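Local coordinates for protein transcriptional regulator, MerR family (Listeria monocytogenes str. 4b F2365, PDB 3GP4) that probably binds promoter DNA as a dimeric transcriptional regulator of the MerR family, through a helix-turn-helix domain joined to a long dimerization helix, at residues Arg47-Phe51 with Tyr68-Phe72. Sequence-based numbering, arbitrary orientation.
Sequences RWILF and YLALF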
loop_
_atom_site.group_PDB
_atom_site.type_symbol
_atom_site.label_atom_id
_atom_site.label_comp_id
_atom_site.label_asym_id
_atom_site.label_seq_id
_atom_site.Cartn_x
_atom_site.Cartn_y
_atom_site.Cartn_z
ATOM N N ARG A 47 -0.149 1.522 23.884
ATOM C CA ARG A 47 0.865 0.829 23.071
ATOM C C ARG A 47 0.201 -0.193 22.138
ATOM O O ARG A 47 0.592 -0.342 20.954
ATOM C CB ARG A 47 1.935 0.150 23.925
ATOM C CG ARG A 47 2.734 1.134 24.819
ATOM C CD ARG A 47 3.983 0.482 25.367
ATOM N NE ARG A 47 4.580 1.224 26.494
ATOM C CZ ARG A 47 5.277 2.356 26.399
ATOM N NH1 ARG A 47 5.491 2.944 25.217
ATOM N NH2 ARG A 47 5.775 2.912 27.506
ATOM N N TRP A 48 -0.808 -0.893 22.641
ATOM C CA TRP A 48 -1.532 -1.838 21.748
ATOM C C TRP A 48 -2.341 -1.138 20.644
ATOM O O TRP A 48 -2.397 -1.623 19.521
ATOM C CB TRP A 48 -2.452 -2.755 22.543
ATOM C CG TRP A 48 -1.728 -3.929 23.084
ATOM C CD1 TRP A 48 -1.227 -4.070 24.361
ATOM C CD2 TRP A 48 -1.413 -5.129 22.396
ATOM N NE1 TRP A 48 -0.612 -5.292 24.500
ATOM C CE2 TRP A 48 -0.725 -5.971 23.309
ATOM C CE3 TRP A 48 -1.648 -5.592 21.096
ATOM C CZ2 TRP A 48 -0.237 -7.233 22.946
ATOM C CZ3 TRP A 48 -1.175 -6.864 20.745
ATOM C CH2 TRP A 48 -0.479 -7.663 21.667
ATOM N N ILE A 49 -2.965 -0.016 20.972
ATOM C CA ILE A 49 -3.775 0.728 19.974
ATOM C C ILE A 49 -2.862 1.239 18.837
ATOM O O ILE A 49 -3.152 1.094 17.622
ATOM C CB ILE A 49 -4.549 1.874 20.659
ATOM C CG1 ILE A 49 -5.670 1.285 21.545
ATOM C CG2 ILE A 49 -5.155 2.825 19.622
ATOM C CD1 ILE A 49 -6.219 2.254 22.649
ATOM N N LEU A 50 -1.723 1.748 19.258
ATOM C CA LEU A 50 -0.725 2.317 18.343
ATOM C C LEU A 50 -0.097 1.249 17.430
ATOM O O LEU A 50 0.002 1.435 16.205
ATOM C CB LEU A 50 0.326 3.057 19.170
ATOM C CG LEU A 50 -0.144 4.386 19.790
ATOM C CD1 LEU A 50 0.962 4.910 20.732
ATOM C CD2 LEU A 50 -0.432 5.424 18.712
ATOM N N PHE A 51 0.320 0.131 18.011
ATOM C CA PHE A 51 0.788 -1.020 17.223
ATOM C C PHE A 51 -0.267 -1.509 16.219
ATOM O O PHE A 51 0.079 -1.773 15.033
ATOM C CB PHE A 51 1.251 -2.139 18.159
ATOM C CG PHE A 51 1.794 -3.365 17.463
ATOM C CD1 PHE A 51 3.064 -3.362 16.887
ATOM C CD2 PHE A 51 1.045 -4.520 17.431
ATOM C CE1 PHE A 51 3.559 -4.521 16.272
ATOM C CE2 PHE A 51 1.542 -5.694 16.812
ATOM C CZ PHE A 51 2.783 -5.686 16.249
ATOM N N TYR A 68 -2.392 -13.010 17.181
ATOM C CA TYR A 68 -1.211 -12.559 17.922
ATOM C C TYR A 68 -1.597 -12.114 19.326
ATOM O O TYR A 68 -0.985 -12.555 20.324
ATOM C CB TYR A 68 -0.502 -11.422 17.169
ATOM C CG TYR A 68 0.697 -10.893 17.913
ATOM C CD1 TYR A 68 1.901 -11.563 17.877
ATOM C CD2 TYR A 68 0.608 -9.720 18.666
ATOM C CE1 TYR A 68 3.015 -11.090 18.563
ATOM C CE2 TYR A 68 1.715 -9.240 19.367
ATOM C CZ TYR A 68 2.922 -9.938 19.295
ATOM O OH TYR A 68 4.041 -9.476 19.977
ATOM N N LEU A 69 -2.621 -11.268 19.420
ATOM C CA LEU A 69 -3.164 -10.927 20.746
ATOM C C LEU A 69 -3.677 -12.154 21.534
ATOM O O LEU A 69 -3.355 -12.280 22.738
ATOM C CB LEU A 69 -4.241 -9.844 20.666
ATOM C CG LEU A 69 -4.723 -9.452 22.067
ATOM C CD1 LEU A 69 -3.623 -8.789 22.879
ATOM C CD2 LEU A 69 -5.872 -8.539 21.932
ATOM N N ALA A 70 -4.446 -13.037 20.891
ATOM C CA ALA A 70 -4.884 -14.307 21.518
ATOM C C ALA A 70 -3.722 -15.122 22.115
ATOM O O ALA A 70 -3.811 -15.576 23.270
ATOM C CB ALA A 70 -5.730 -15.169 20.551
ATOM N N LEU A 71 -2.656 -15.324 21.338
ATOM C CA LEU A 71 -1.432 -15.973 21.858
ATOM C C LEU A 71 -0.847 -15.253 23.070
ATOM O O LEU A 71 -0.577 -15.884 24.130
ATOM C CB LEU A 71 -0.376 -16.114 20.756
ATOM C CG LEU A 71 -0.697 -17.081 19.606
ATOM C CD1 LEU A 71 0.219 -16.872 18.410
ATOM C CD2 LEU A 71 -0.631 -18.575 20.045
ATOM N N PHE A 72 -0.663 -13.937 22.923
ATOM C CA PHE A 72 -0.213 -13.079 24.012
ATOM C C PHE A 72 -1.037 -13.272 25.293
ATOM O O PHE A 72 -0.472 -13.435 26.396
ATOM C CB PHE A 72 -0.198 -11.605 23.553
ATOM C CG PHE A 72 0.025 -10.617 24.678
ATOM C CD1 PHE A 72 1.302 -10.397 25.175
ATOM C CD2 PHE A 72 -1.045 -9.929 25.242
ATOM C CE1 PHE A 72 1.514 -9.498 26.222
ATOM C CE2 PHE A 72 -0.847 -9.012 26.277
ATOM C CZ PHE A 72 0.443 -8.796 26.760
#
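The indole of Trp48 makes most of this helix-helix contact from its side, its six-membered ring meeting Tyr68, Leu69 and Phe72 together. The short segments 47-51 and 68-72 run nearly antiparallel, at 153°. Their axes come no closer than 13.7 Å, so the backbones stay well apart and large side chains bridge them. Leu69 sends one methyl over a face of the indole: CD1 stands 3.7 Å from the centroid of the Trp48 six-membered ring, nearly along its normal, a CH-pi contact. With CG anti to the backbone N (chi1 -176°), the branched end of Leu69 is carried toward the indole, and its CD1 makes the touch. Trp48 CZ2 lies over a face of the Phe72 ring, offset toward its rim and 3.6 Å from Phe72 CD2. The planes of these two rings are oblique, at 53°. Tyr68 meets the far corner of the indole rim to rim, Trp48 CH2 lying 3.5 Å from Tyr68 CE2. Trp48, Tyr68 and Phe72 thus form an aromatic cluster that packs helix 43-57 against helix 62-74, in the helical N-terminal part that in MerR-family regulators binds DNA; helix 62-74 leads on into the long helix 79-130. Phe51, one turn on from Trp48, adds a looser touch, its CE2 4.4 Å from Tyr68 CE2. Pro29 packs against both Trp48 and Leu69, extending the apolar core toward the loop that carries it. On the long-helix side, Arg82 contacts Tyr68 and Phe72, while Leu86 also touches Tyr68. The OH of the buried Tyr68 is hydrogen-bonded to the OH of Tyr114 of the second subunit, a position that lines the d-methionine pocket seen in this structure; Phe72 also packs on Glu124 of that subunit.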